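Local coordinates for protein putative glycoside hydrolase (Parabacteroides distasonis ATCC 8503, PDB 3GYC) that probably hydrolyses glycosidic bonds in carbohydrates, as a cellulase-like glycoside hydrolase built on a TIM barrel, at residues Gln41-Leu46 with Asn52-Asp57; His61-Asn66 with Val90-Asn95; Pro94-Phe99 with Leu138-Ser143; Gly148-Ile153 with Gln201-Met206; Val156-Glu161 with Thr194-Met199. All coordinates share one frame; numbering follows the deposited sequence. Where two conformers were deposited one is given.

Contact 1 (Gln41-Leu46 with Asn52-Asp57); sequences QVLDEL and NAIRID
Helix 39-48 leads into strand 53-57, and the two are joined by one branched side chain: I54 points from the strand toward the helix and sets CD1 against L43 and L46, residues three apart and so on neighbouring helical turns. The distance from I54 CD1 to L43 CD2 is 3.4 Å, and to L46 CD2 it is again 3.4 Å. Both values lie below ordinary methyl-methyl spacing, which marks tight packing. L46 also reaches the methylene behind that methyl, its CD2 lying 3.5 Å from I54 CG1. L43 and I54 meet at about a right angle. With CG anti to the backbone N (chi1 -175°), L46 extends toward the strand, whereas L43, with CG anti to its carbonyl carbon, brings only CD2 in from the flank. Strand 17-23, helix 39-48 and strand 53-57 form a right-handed beta-alpha-beta unit of the TIM barrel, with both strands parallel and adjacent, so I54 lies in the layer between the barrel wall and its helices. W22 of strand 17-23 and F99 and C103 of helix 95-105 also touch I54. The next strand residue, R55, forms a salt bridge with E305.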
# COMPACT_ATOMS: atom_id res chain seq x y z
N GLN A 41 0.64 -1.28 22.06
CA GLN A 41 1.75 -0.36 22.16
C GLN A 41 2.06 0.29 20.80
O GLN A 41 2.24 1.51 20.75
CB GLN A 41 3.01 -1.02 22.73
CG GLN A 41 4.23 -0.09 22.86
CD GLN A 41 3.99 1.18 23.68
OE1 GLN A 41 3.06 1.24 24.51
NE2 GLN A 41 4.85 2.19 23.47
N VAL A 42 2.12 -0.49 19.72
CA VAL A 42 2.47 0.11 18.42
C VAL A 42 1.33 0.96 17.84
O VAL A 42 1.59 1.96 17.16
CB VAL A 42 3.12 -0.88 17.43
CG1 VAL A 42 4.37 -1.47 18.09
CG2 VAL A 42 2.16 -2.01 17.01
N LEU A 43 0.08 0.59 18.12
CA LEU A 43 -1.04 1.42 17.70
C LEU A 43 -1.08 2.75 18.55
O LEU A 43 -1.48 3.76 18.04
CB LEU A 43 -2.35 0.67 17.79
CG LEU A 43 -2.57 -0.45 16.77
CD1 LEU A 43 -3.85 -1.20 17.25
CD2 LEU A 43 -2.69 0.09 15.35
N ASP A 44 -0.67 2.73 19.80
CA ASP A 44 -0.59 3.96 20.61
C ASP A 44 0.51 4.86 20.02
O ASP A 44 0.31 6.04 19.90
CB ASP A 44 -0.31 3.66 22.09
CG ASP A 44 -1.47 2.96 22.80
OD1 ASP A 44 -2.60 2.95 22.27
OD2 ASP A 44 -1.27 2.47 23.94
N GLU A 45 1.63 4.27 19.63
CA GLU A 45 2.77 4.98 19.00
C GLU A 45 2.38 5.59 17.66
O GLU A 45 2.77 6.71 17.30
CB GLU A 45 3.96 4.03 18.85
CG GLU A 45 4.64 3.66 20.16
CD GLU A 45 5.77 2.61 20.01
OE1 GLU A 45 6.21 2.24 18.90
OE2 GLU A 45 6.22 2.09 21.06
N LEU A 46 1.64 4.83 16.88
CA LEU A 46 1.10 5.26 15.62
C LEU A 46 0.19 6.50 15.83
O LEU A 46 0.33 7.47 15.12
CB LEU A 46 0.24 4.12 15.00
CG LEU A 46 -0.29 4.41 13.60
CD1 LEU A 46 0.91 4.58 12.66
CD2 LEU A 46 -1.28 3.37 13.09
N ASN A 52 -3.93 8.02 11.40
CA ASN A 52 -5.26 7.52 11.74
C ASN A 52 -5.83 6.53 10.73
O ASN A 52 -7.02 6.28 10.69
CB ASN A 52 -6.23 8.65 12.09
CG ASN A 52 -6.45 9.65 10.97
OD1 ASN A 52 -5.75 9.62 9.93
ND2 ASN A 52 -7.45 10.52 11.15
N ALA A 53 -4.96 5.93 9.91
CA ALA A 53 -5.35 4.88 8.98
C ALA A 53 -4.14 3.94 8.76
O ALA A 53 -2.99 4.35 8.89
CB ALA A 53 -5.86 5.48 7.62
N ILE A 54 -4.42 2.68 8.45
CA ILE A 54 -3.41 1.66 8.18
C ILE A 54 -3.89 0.83 7.00
O ILE A 54 -5.08 0.56 6.88
CB ILE A 54 -3.22 0.72 9.39
CG1 ILE A 54 -2.98 1.52 10.68
CG2 ILE A 54 -2.11 -0.24 9.18
CD1 ILE A 54 -3.03 0.66 12.02
N ARG A 55 -2.98 0.47 6.11
CA ARG A 55 -3.26 -0.43 5.00
C ARG A 55 -2.63 -1.79 5.37
O ARG A 55 -1.44 -1.87 5.66
CB ARG A 55 -2.64 0.12 3.73
CG ARG A 55 -2.69 -0.81 2.57
CD ARG A 55 -1.90 -0.34 1.47
NE ARG A 55 -1.88 -1.28 0.37
CZ ARG A 55 -0.83 -1.53 -0.39
NH1 ARG A 55 0.36 -0.95 -0.14
NH2 ARG A 55 -0.92 -2.42 -1.36
N ILE A 56 -3.43 -2.86 5.43
CA ILE A 56 -2.87 -4.12 5.81
C ILE A 56 -3.26 -5.22 4.83
O ILE A 56 -4.22 -5.11 4.06
CB ILE A 56 -3.30 -4.59 7.22
CG1 ILE A 56 -4.83 -4.79 7.33
CG2 ILE A 56 -2.83 -3.67 8.29
CD1 ILE A 56 -5.27 -5.40 8.65
N ASP A 57 -2.49 -6.28 4.90
CA ASP A 57 -2.82 -7.49 4.16
C ASP A 57 -3.87 -8.26 4.99
O ASP A 57 -3.65 -8.53 6.19
CB ASP A 57 -1.58 -8.34 3.95
CG ASP A 57 -1.83 -9.46 2.93
OD1 ASP A 57 -2.98 -9.93 2.78
OD2 ASP A 57 -0.88 -9.80 2.20

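Contact 2 (His61-Asn66 with Val90-Asn95); sequences HLIAEN and VQVQPN
Apolar contacts carry the meeting of I63 and L62 with V92, and they divide between the two methyls of the valine. V92 CG1 lies 3.5 Å from I63 CD1 and equally close to CG1 of that isoleucine, so it touches the outer half of the side chain rather than one atom; the two side chains cross at about a right angle. The other methyl, V92 CG2, meets L62 CD1 more loosely at 4.2 Å. With V92 CG1 anti to the backbone N (chi1 -173°), the fork is turned to serve both helix residues. Q93 adds its aliphatic part, CG lying 3.8 Å from I63 CD1, and the chain then bends at chi2 (-72°).

Polar contacts shape the loop itself. Q91 NE2 donates to Q93 O over 2.8 Å, nearly straight at 173°, just ahead of the cis peptide bond joining Q93 to P94. The amide end of Q93 is held beyond the loop, NE2 bonding to S143 OG and N97 OD1.

The contact belongs to the long excursion between strand 53-57 and helix 95-105: I63 also packs on I140 of helix 130-146, L62 on W71 and L73 of strand 71-73, and V92 on L27 of helix 25-28.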
# COMPACT_ATOMS: atom_id res chain seq x y z
N HIS A 61 -7.21 -15.17 0.86
CA HIS A 61 -7.01 -16.53 0.37
C HIS A 61 -6.88 -17.57 1.49
O HIS A 61 -7.43 -18.68 1.38
CB HIS A 61 -5.81 -16.57 -0.61
CG HIS A 61 -4.50 -16.19 -0.02
ND1 HIS A 61 -4.25 -14.96 0.57
CD2 HIS A 61 -3.32 -16.86 0.00
CE1 HIS A 61 -2.99 -14.92 0.96
NE2 HIS A 61 -2.40 -16.05 0.62
N LEU A 62 -6.20 -17.22 2.57
CA LEU A 62 -6.04 -18.10 3.71
C LEU A 62 -7.33 -18.15 4.52
O LEU A 62 -7.78 -19.24 4.93
CB LEU A 62 -4.85 -17.66 4.57
CG LEU A 62 -3.48 -17.63 3.87
CD1 LEU A 62 -2.37 -17.36 4.89
CD2 LEU A 62 -3.22 -18.93 3.06
N ILE A 63 -7.96 -16.99 4.75
CA ILE A 63 -9.20 -16.97 5.51
C ILE A 63 -10.29 -17.76 4.78
O ILE A 63 -11.06 -18.46 5.45
CB ILE A 63 -9.70 -15.54 5.80
CG1 ILE A 63 -8.79 -14.87 6.84
CG2 ILE A 63 -11.18 -15.59 6.26
CD1 ILE A 63 -9.14 -13.44 7.21
N ALA A 64 -10.32 -17.72 3.45
CA ALA A 64 -11.35 -18.41 2.68
C ALA A 64 -11.12 -19.91 2.66
O ALA A 64 -12.08 -20.68 2.51
CB ALA A 64 -11.47 -17.84 1.25
N GLU A 65 -9.88 -20.35 2.82
CA GLU A 65 -9.58 -21.78 2.84
C GLU A 65 -9.82 -22.35 4.22
O GLU A 65 -10.55 -23.30 4.37
CB GLU A 65 -8.13 -22.06 2.44
CG GLU A 65 -7.84 -21.86 0.98
CD GLU A 65 -7.94 -23.12 0.15
OE1 GLU A 65 -8.00 -24.24 0.70
OE2 GLU A 65 -7.91 -22.99 -1.10
N ASN A 66 -9.14 -21.80 5.23
CA ASN A 66 -9.30 -22.25 6.62
C ASN A 66 -8.91 -21.12 7.58
O ASN A 66 -7.74 -20.95 7.90
CB ASN A 66 -8.49 -23.51 6.87
CG ASN A 66 -8.81 -24.14 8.21
OD1 ASN A 66 -9.38 -23.50 9.11
ND2 ASN A 66 -8.45 -25.40 8.36
N VAL A 90 1.53 -18.32 10.68
CA VAL A 90 0.50 -17.37 11.11
C VAL A 90 -0.88 -18.01 11.18
O VAL A 90 -1.16 -19.00 10.48
CB VAL A 90 0.41 -16.16 10.15
CG1 VAL A 90 1.78 -15.43 10.06
CG2 VAL A 90 -0.12 -16.58 8.76
N GLN A 91 -1.71 -17.45 12.06
CA GLN A 91 -3.12 -17.81 12.17
C GLN A 91 -3.86 -16.48 11.96
O GLN A 91 -3.75 -15.52 12.76
CB GLN A 91 -3.47 -18.49 13.50
CG GLN A 91 -4.90 -18.92 13.53
CD GLN A 91 -5.37 -19.44 14.86
OE1 GLN A 91 -4.67 -20.16 15.56
NE2 GLN A 91 -6.61 -19.13 15.18
N VAL A 92 -4.63 -16.41 10.88
CA VAL A 92 -5.20 -15.13 10.44
C VAL A 92 -6.41 -14.68 11.25
O VAL A 92 -6.50 -13.51 11.59
CB VAL A 92 -5.45 -15.09 8.93
CG1 VAL A 92 -5.88 -13.72 8.46
CG2 VAL A 92 -4.20 -15.50 8.17
N GLN A 93 -7.32 -15.58 11.57
CA GLN A 93 -8.46 -15.26 12.44
C GLN A 93 -8.35 -16.11 13.68
O GLN A 93 -7.99 -17.30 13.59
CB GLN A 93 -9.79 -15.50 11.74
CG GLN A 93 -10.18 -14.53 10.65
CD GLN A 93 -10.56 -13.13 11.16
OE1 GLN A 93 -10.18 -12.73 12.27
NE2 GLN A 93 -11.31 -12.39 10.34
N PRO A 94 -8.74 -15.55 14.85
CA PRO A 94 -9.32 -14.21 15.10
C PRO A 94 -8.35 -13.02 15.15
O PRO A 94 -8.78 -11.90 15.46
CB PRO A 94 -10.02 -14.40 16.46
CG PRO A 94 -9.15 -15.43 17.17
CD PRO A 94 -8.73 -16.39 16.07
N ASN A 95 -7.07 -13.24 14.91
CA ASN A 95 -6.05 -12.15 14.91
C ASN A 95 -6.44 -10.93 14.09
O ASN A 95 -6.27 -9.80 14.58
CB ASN A 95 -4.67 -12.64 14.49
CG ASN A 95 -3.91 -13.26 15.62
OD1 ASN A 95 -4.26 -13.06 16.77
ND2 ASN A 95 -2.83 -14.06 15.30

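Contact 3 (Pro94-Phe99 with Leu138-Ser143); sequences PNLNLF and LTILRS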
# COMPACT_ATOMS: atom_id res chain seq x y z
N PRO A 94 -8.74 -15.55 14.85
CA PRO A 94 -9.32 -14.21 15.10
C PRO A 94 -8.35 -13.02 15.15
O PRO A 94 -8.78 -11.90 15.46
CB PRO A 94 -10.02 -14.40 16.46
CG PRO A 94 -9.15 -15.43 17.17
CD PRO A 94 -8.73 -16.39 16.07
N ASN A 95 -7.07 -13.24 14.91
CA ASN A 95 -6.05 -12.15 14.91
C ASN A 95 -6.44 -10.93 14.09
O ASN A 95 -6.27 -9.80 14.58
CB ASN A 95 -4.67 -12.64 14.49
CG ASN A 95 -3.91 -13.26 15.62
OD1 ASN A 95 -4.26 -13.06 16.77
ND2 ASN A 95 -2.83 -14.06 15.30
N LEU A 96 -7.03 -11.12 12.91
CA LEU A 96 -7.43 -9.98 12.09
C LEU A 96 -8.51 -9.18 12.80
O LEU A 96 -8.40 -7.96 12.94
CB LEU A 96 -7.85 -10.41 10.69
CG LEU A 96 -8.41 -9.31 9.78
CD1 LEU A 96 -7.35 -8.16 9.55
CD2 LEU A 96 -8.95 -9.88 8.46
N ASN A 97 -9.55 -9.87 13.26
CA ASN A 97 -10.62 -9.16 13.94
C ASN A 97 -10.15 -8.51 15.25
O ASN A 97 -10.68 -7.43 15.64
CB ASN A 97 -11.85 -10.05 14.11
CG ASN A 97 -12.62 -10.23 12.79
OD1 ASN A 97 -12.19 -9.84 11.70
ND2 ASN A 97 -13.78 -10.82 12.90
N LEU A 98 -9.19 -9.15 15.93
CA LEU A 98 -8.59 -8.57 17.15
C LEU A 98 -7.88 -7.28 16.80
O LEU A 98 -8.08 -6.28 17.45
CB LEU A 98 -7.65 -9.54 17.90
CG LEU A 98 -8.36 -10.65 18.71
CD1 LEU A 98 -7.39 -11.81 19.17
CD2 LEU A 98 -9.12 -10.10 19.91
N PHE A 99 -7.03 -7.33 15.78
CA PHE A 99 -6.32 -6.16 15.30
C PHE A 99 -7.28 -5.04 14.87
O PHE A 99 -7.07 -3.85 15.25
CB PHE A 99 -5.38 -6.54 14.16
CG PHE A 99 -4.54 -5.39 13.66
CD1 PHE A 99 -3.43 -4.98 14.38
CD2 PHE A 99 -4.92 -4.66 12.55
CE1 PHE A 99 -2.67 -3.91 13.97
CE2 PHE A 99 -4.16 -3.60 12.13
CZ PHE A 99 -3.04 -3.21 12.87
N LEU A 138 -15.39 -11.84 -0.72
CA LEU A 138 -16.71 -11.84 -0.12
C LEU A 138 -16.66 -12.64 1.20
O LEU A 138 -17.28 -12.26 2.20
CB LEU A 138 -17.79 -12.37 -1.09
CG LEU A 138 -18.13 -11.40 -2.24
CD1 LEU A 138 -18.96 -12.05 -3.31
CD2 LEU A 138 -18.80 -10.11 -1.72
N THR A 139 -15.91 -13.73 1.23
CA THR A 139 -15.78 -14.52 2.45
C THR A 139 -15.06 -13.74 3.57
O THR A 139 -15.54 -13.68 4.69
CB THR A 139 -15.10 -15.85 2.14
OG1 THR A 139 -15.97 -16.55 1.26
CG2 THR A 139 -14.88 -16.68 3.37
N ILE A 140 -13.96 -13.09 3.24
CA ILE A 140 -13.17 -12.35 4.24
C ILE A 140 -14.05 -11.19 4.78
O ILE A 140 -14.10 -10.94 6.00
CB ILE A 140 -11.76 -11.94 3.64
CG1 ILE A 140 -10.67 -11.73 4.70
CG2 ILE A 140 -11.84 -10.74 2.76
CD1 ILE A 140 -10.85 -10.48 5.56
N LEU A 141 -14.77 -10.51 3.90
CA LEU A 141 -15.61 -9.40 4.35
C LEU A 141 -16.69 -9.86 5.29
O LEU A 141 -16.97 -9.16 6.25
CB LEU A 141 -16.18 -8.58 3.18
CG LEU A 141 -15.12 -7.84 2.36
CD1 LEU A 141 -15.75 -7.18 1.15
CD2 LEU A 141 -14.35 -6.78 3.25
N ARG A 142 -17.28 -11.04 5.04
CA ARG A 142 -18.29 -11.62 5.95
C ARG A 142 -17.64 -11.99 7.30
O ARG A 142 -18.27 -11.80 8.34
CB ARG A 142 -19.00 -12.83 5.28
CG ARG A 142 -20.33 -13.24 5.89
N SER A 143 -16.40 -12.47 7.30
CA SER A 143 -15.69 -12.77 8.57
C SER A 143 -15.51 -11.51 9.42
O SER A 143 -15.60 -11.58 10.65
CB SER A 143 -14.32 -13.49 8.37
OG SER A 143 -13.24 -12.63 8.00
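The backbones of helices 95-105 and 130-146 come closest at N97 and S143, with 8.2 Å between their CA atoms, a spacing that side chains must bridge. N97 does so with its amide: ND2 donates to S143 O over 3.0 Å at an N-H...O angle of 168°. The acceptor lies in the plane of the N97 amide, while the donor stands 37° above the carbonyl plane of S143. These helices follow the second and third strands of the TIM barrel and lie side by side on its outside, so this bond ties neighbours in the helical ring. ND2 has a second acceptor in D147 OD2. Replacing this asparagine by an alanine removes the amide and would probably leave S143 O without its cross-helix donor and D147 with one partner fewer. Deeper in, the contact turns apolar: L96 CD2 meets I140 CD1 at 3.5 Å, the side chains crossing at about a right angle. I140 carries CD1 out to L96 on CG1, which stands roughly anti to the backbone N (chi1 -155°). S143 OG turns back within its own helix to I140 O, 2.8 Å away, on a lone pair in the carbonyl plane.

Contact 4 (Gly148-Ile153 with Gln201-Met206); sequences GLLDTI and QVYPDM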
# COMPACT_ATOMS: atom_id res chain seq x y z
N GLY A 148 -18.93 -7.30 13.66
CA GLY A 148 -19.41 -5.92 13.52
C GLY A 148 -18.32 -4.87 13.28
O GLY A 148 -18.41 -3.76 13.82
N LEU A 149 -17.31 -5.20 12.48
CA LEU A 149 -16.16 -4.33 12.24
C LEU A 149 -16.10 -3.78 10.85
O LEU A 149 -15.12 -3.18 10.52
CB LEU A 149 -14.83 -5.09 12.49
CG LEU A 149 -14.59 -5.53 13.95
CD1 LEU A 149 -13.67 -6.75 14.07
CD2 LEU A 149 -14.10 -4.29 14.80
N LEU A 150 -17.14 -3.92 10.03
CA LEU A 150 -17.02 -3.49 8.63
C LEU A 150 -16.85 -1.97 8.51
O LEU A 150 -16.18 -1.50 7.60
CB LEU A 150 -18.21 -3.98 7.82
CG LEU A 150 -17.99 -4.20 6.32
CD1 LEU A 150 -16.70 -4.96 6.08
CD2 LEU A 150 -19.23 -4.95 5.73
N ASP A 151 -17.44 -1.20 9.42
CA ASP A 151 -17.29 0.26 9.39
C ASP A 151 -15.87 0.75 9.66
O ASP A 151 -15.56 1.91 9.39
CB ASP A 151 -18.26 0.92 10.35
CG ASP A 151 -19.70 0.66 9.95
OD1 ASP A 151 -19.98 0.71 8.72
OD2 ASP A 151 -20.54 0.38 10.86
N THR A 152 -15.00 -0.13 10.15
CA THR A 152 -13.58 0.20 10.34
C THR A 152 -12.80 0.11 9.03
O THR A 152 -11.72 0.66 8.93
CB THR A 152 -12.98 -0.73 11.40
OG1 THR A 152 -13.53 -0.38 12.68
CG2 THR A 152 -11.47 -0.66 11.43
N ILE A 153 -13.35 -0.58 8.02
CA ILE A 153 -12.70 -0.76 6.77
C ILE A 153 -12.96 0.46 5.89
O ILE A 153 -14.11 0.88 5.70
CB ILE A 153 -13.16 -2.06 6.06
CG1 ILE A 153 -12.88 -3.28 6.96
CG2 ILE A 153 -12.52 -2.15 4.67
CD1 ILE A 153 -11.47 -3.41 7.53
N GLN A 201 -22.39 -6.57 -5.93
CA GLN A 201 -23.68 -7.23 -5.78
C GLN A 201 -23.98 -7.46 -4.31
O GLN A 201 -25.13 -7.64 -3.92
CB GLN A 201 -23.65 -8.61 -6.43
CG GLN A 201 -23.60 -8.60 -7.93
CD GLN A 201 -23.46 -9.98 -8.48
OE1 GLN A 201 -23.15 -10.93 -7.76
NE2 GLN A 201 -23.67 -10.12 -9.78
N VAL A 202 -22.93 -7.50 -3.49
CA VAL A 202 -23.06 -7.69 -2.07
C VAL A 202 -22.74 -6.40 -1.27
O VAL A 202 -23.44 -6.08 -0.30
CB VAL A 202 -22.13 -8.86 -1.64
CG1 VAL A 202 -22.19 -9.06 -0.16
CG2 VAL A 202 -22.50 -10.17 -2.41
N TYR A 203 -21.70 -5.67 -1.67
CA TYR A 203 -21.29 -4.45 -0.96
C TYR A 203 -21.24 -3.27 -1.91
O TYR A 203 -20.18 -2.76 -2.22
CB TYR A 203 -19.91 -4.63 -0.31
CG TYR A 203 -19.87 -5.74 0.69
CD1 TYR A 203 -20.44 -5.59 1.93
CD2 TYR A 203 -19.27 -6.94 0.39
CE1 TYR A 203 -20.43 -6.60 2.85
CE2 TYR A 203 -19.26 -7.98 1.32
CZ TYR A 203 -19.84 -7.79 2.54
OH TYR A 203 -19.84 -8.78 3.50
N PRO A 204 -22.41 -2.79 -2.36
CA PRO A 204 -22.44 -1.71 -3.37
C PRO A 204 -21.81 -0.39 -2.92
O PRO A 204 -21.31 0.35 -3.77
CB PRO A 204 -23.95 -1.55 -3.65
CG PRO A 204 -24.63 -2.07 -2.42
CD PRO A 204 -23.76 -3.17 -1.89
N ASP A 205 -21.80 -0.11 -1.62
CA ASP A 205 -21.28 1.15 -1.09
C ASP A 205 -19.82 1.10 -0.60
O ASP A 205 -19.31 2.10 -0.12
CB ASP A 205 -22.17 1.64 0.05
CG ASP A 205 -23.60 1.87 -0.40
OD1 ASP A 205 -23.85 2.00 -1.62
OD2 ASP A 205 -24.48 1.90 0.49
N MSE A 206 -19.17 -0.06 -0.68
CA MSE A 206 -17.76 -0.17 -0.27
C MSE A 206 -16.86 0.33 -1.44
O MSE A 206 -17.10 -0.01 -2.57
CB MSE A 206 -17.43 -1.62 0.14
CG MSE A 206 -15.99 -1.88 0.54
SE MSE A 206 -15.50 -1.02 2.22
CE MSE A 206 -16.25 -2.31 3.50
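L150 lays CD2 against the ring of Y203, 3.5 Å from CE1, and turns its other methyl to the selenomethionine M206. Both segments are loops leading into strands of the TIM barrel, residues 148-153 into strand 153-157 and residues 201-206 into strand 208-209, so the contact joins neighbouring connections at the end of the barrel where the strands begin. A type I turn from Y203 to M206 brings both partners to bear on L150, M206 N bonding back to Y203 O. The ring is approached obliquely by L150, and V202 CG1 sits over one face near the rim; the hydroxyl is held by E145. Bends at chi2 (69°) and chi3 (81°) curl the M206 chain so that CE lies 3.7 Å from L150 CD1. Cutting this leucine back to an alanine would probably open a gap beside the Y203 ring and leave M206 CE freer to turn. The same terminal methyl also rests on I153, with CE 3.9 Å from CG2, and the selenium itself, M206 SE, lies 4.0 Å from I153 CG2.

Contact 5 (Val156-Glu161 with Thr194-Met199); sequences VDLCNE and TSLEKM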
# COMPACT_ATOMS: atom_id res chain seq x y z
N VAL A 156 -11.25 -1.52 -0.04
CA VAL A 156 -10.79 -2.87 -0.30
C VAL A 156 -10.10 -2.86 -1.63
O VAL A 156 -10.73 -2.56 -2.66
CB VAL A 156 -11.94 -3.91 -0.31
CG1 VAL A 156 -11.42 -5.33 -0.71
CG2 VAL A 156 -12.64 -3.90 1.04
N ASP A 157 -8.84 -3.26 -1.61
CA ASP A 157 -7.96 -3.37 -2.79
C ASP A 157 -7.75 -4.85 -3.05
O ASP A 157 -7.21 -5.56 -2.19
CB ASP A 157 -6.64 -2.63 -2.49
CG ASP A 157 -5.50 -2.99 -3.46
OD1 ASP A 157 -5.74 -3.53 -4.58
OD2 ASP A 157 -4.34 -2.73 -3.05
N LEU A 158 -8.12 -5.32 -4.23
CA LEU A 158 -8.05 -6.76 -4.52
C LEU A 158 -6.67 -7.30 -4.76
O LEU A 158 -6.50 -8.51 -4.76
CB LEU A 158 -9.01 -7.18 -5.66
CG LEU A 158 -10.46 -7.40 -5.20
CD1 LEU A 158 -11.06 -6.13 -4.67
CD2 LEU A 158 -11.34 -7.96 -6.33
N CYS A 159 -5.69 -6.43 -5.00
CA CYS A 159 -4.32 -6.90 -5.16
C CYS A 159 -3.29 -5.80 -5.21
O CYS A 159 -3.36 -4.92 -6.08
CB CYS A 159 -4.20 -7.69 -6.47
SG CYS A 159 -2.63 -8.55 -6.52
N ASN A 160 -2.31 -5.85 -4.29
CA ASN A 160 -1.17 -4.96 -4.31
C ASN A 160 -0.46 -4.98 -5.65
O ASN A 160 -0.10 -6.05 -6.13
CB ASN A 160 -0.15 -5.38 -3.27
CG ASN A 160 1.13 -4.57 -3.34
OD1 ASN A 160 1.17 -3.39 -2.93
ND2 ASN A 160 2.21 -5.20 -3.84
N GLU A 161 -0.24 -3.80 -6.24
CA GLU A 161 0.58 -3.66 -7.47
C GLU A 161 0.19 -4.60 -8.58
O GLU A 161 1.01 -5.29 -9.21
CB GLU A 161 2.06 -3.74 -7.13
CG GLU A 161 2.42 -2.58 -6.22
CD GLU A 161 3.84 -2.57 -5.70
OE1 GLU A 161 4.51 -3.63 -5.72
OE2 GLU A 161 4.25 -1.47 -5.22
N THR A 194 -14.91 -7.58 -13.99
CA THR A 194 -15.74 -8.72 -13.54
C THR A 194 -15.68 -8.96 -12.03
O THR A 194 -16.73 -9.27 -11.42
CB THR A 194 -15.34 -10.03 -14.24
OG1 THR A 194 -15.59 -9.90 -15.65
CG2 THR A 194 -16.14 -11.22 -13.69
N SER A 195 -14.49 -8.83 -11.43
CA SER A 195 -14.35 -9.08 -9.99
C SER A 195 -15.09 -8.04 -9.18
O SER A 195 -15.81 -8.38 -8.26
CB SER A 195 -12.90 -9.17 -9.54
OG SER A 195 -12.16 -8.02 -9.91
N LEU A 196 -14.93 -6.77 -9.54
CA LEU A 196 -15.60 -5.71 -8.82
C LEU A 196 -17.12 -5.72 -8.99
O LEU A 196 -17.83 -5.32 -8.07
CB LEU A 196 -14.99 -4.34 -9.13
CG LEU A 196 -13.50 -4.27 -8.81
CD1 LEU A 196 -13.02 -2.86 -8.96
CD2 LEU A 196 -13.17 -4.81 -7.40
N GLU A 197 -17.63 -6.20 -10.12
CA GLU A 197 -19.07 -6.33 -10.29
C GLU A 197 -19.61 -7.33 -9.28
O GLU A 197 -20.62 -7.07 -8.63
CB GLU A 197 -19.44 -6.76 -11.71
CG GLU A 197 -19.27 -5.64 -12.71
CD GLU A 197 -19.45 -6.07 -14.17
OE1 GLU A 197 -19.11 -7.24 -14.54
OE2 GLU A 197 -19.92 -5.21 -14.96
N LYS A 198 -18.91 -8.44 -9.11
CA LYS A 198 -19.32 -9.48 -8.18
C LYS A 198 -19.29 -8.86 -6.74
O LYS A 198 -20.19 -9.10 -5.95
CB LYS A 198 -18.40 -10.71 -8.30
CG LYS A 198 -19.11 -12.08 -8.37
N MSE A 199 -18.28 -8.05 -6.43
CA MSE A 199 -18.18 -7.45 -5.08
C MSE A 199 -19.37 -6.56 -4.77
O MSE A 199 -19.99 -6.65 -3.71
CB MSE A 199 -16.90 -6.62 -4.94
CG MSE A 199 -15.58 -7.39 -5.12
SE MSE A 199 -15.40 -8.89 -3.95
CE MSE A 199 -15.53 -7.93 -2.24
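A single side chain, L158, bears nearly the whole contact, and one of its methyls rests on a hydroxyl-bearing residue: L158 CD2 lies 3.7 Å from S195 OG and 3.8 Å from S195 CB. L158 sits just beyond strand 153-157, the fourth of the TIM barrel, and packs on helix 186-200, which precedes the adjacent strand 208-209. The closeness of OG to a methyl is a packing matter, since its polar needs are met elsewhere: Y210 OH and the carbonyls of W191 and M192 are its hydrogen-bond partners. The S195 torsion (chi1 55°) tucks OG over its own backbone, from where it can reach back to those carbonyls of the helix. The other methyl, L158 CD1, meets L196 CD2 at 3.7 Å, the two leucine side chains running alongside each other, head to tail. The chain turns out of the strand through an Asx turn: C159 N donates to D157 OD1 over 2.9 Å, reaching it from 57° above the carboxylate plane. D157 OD2 bonds to S113 and S211. The N160-E161 pair that follows recalls the Asn-Glu sequence at the end of the fourth strand in clan GH-A glycosidases, consistent with a place in the active site; E161 bonds to H234. Back at the helix, M199 adds a looser contact, its CG 4.4 Å from L158 CD2.

In the fold
All five contacts belong to one half of the barrel, around strands 53-57, 109-113, 153-157 and 208-209. Contacts 2 and 3 are the nearest pair, centres about 8 Å apart; they share P94 and N95, and I63 CD1 lies 3.8 Å from L96 CD2. Contact 1 joins contact 3 through I56 CD1 and L96 CD1, 3.6 Å apart. In sequence, contact 5 falls between the two segments of contact 4; their centres are about 14 Å apart. L141 CD1 of contact 3 meets M199 CE of contact 5 at 3.5 Å. Although the centres of contacts 1 and 5 are about 23 Å apart, R55 NH2 reaches N160 OD1 over 2.8 Å, linking both to the probable active site beside E161.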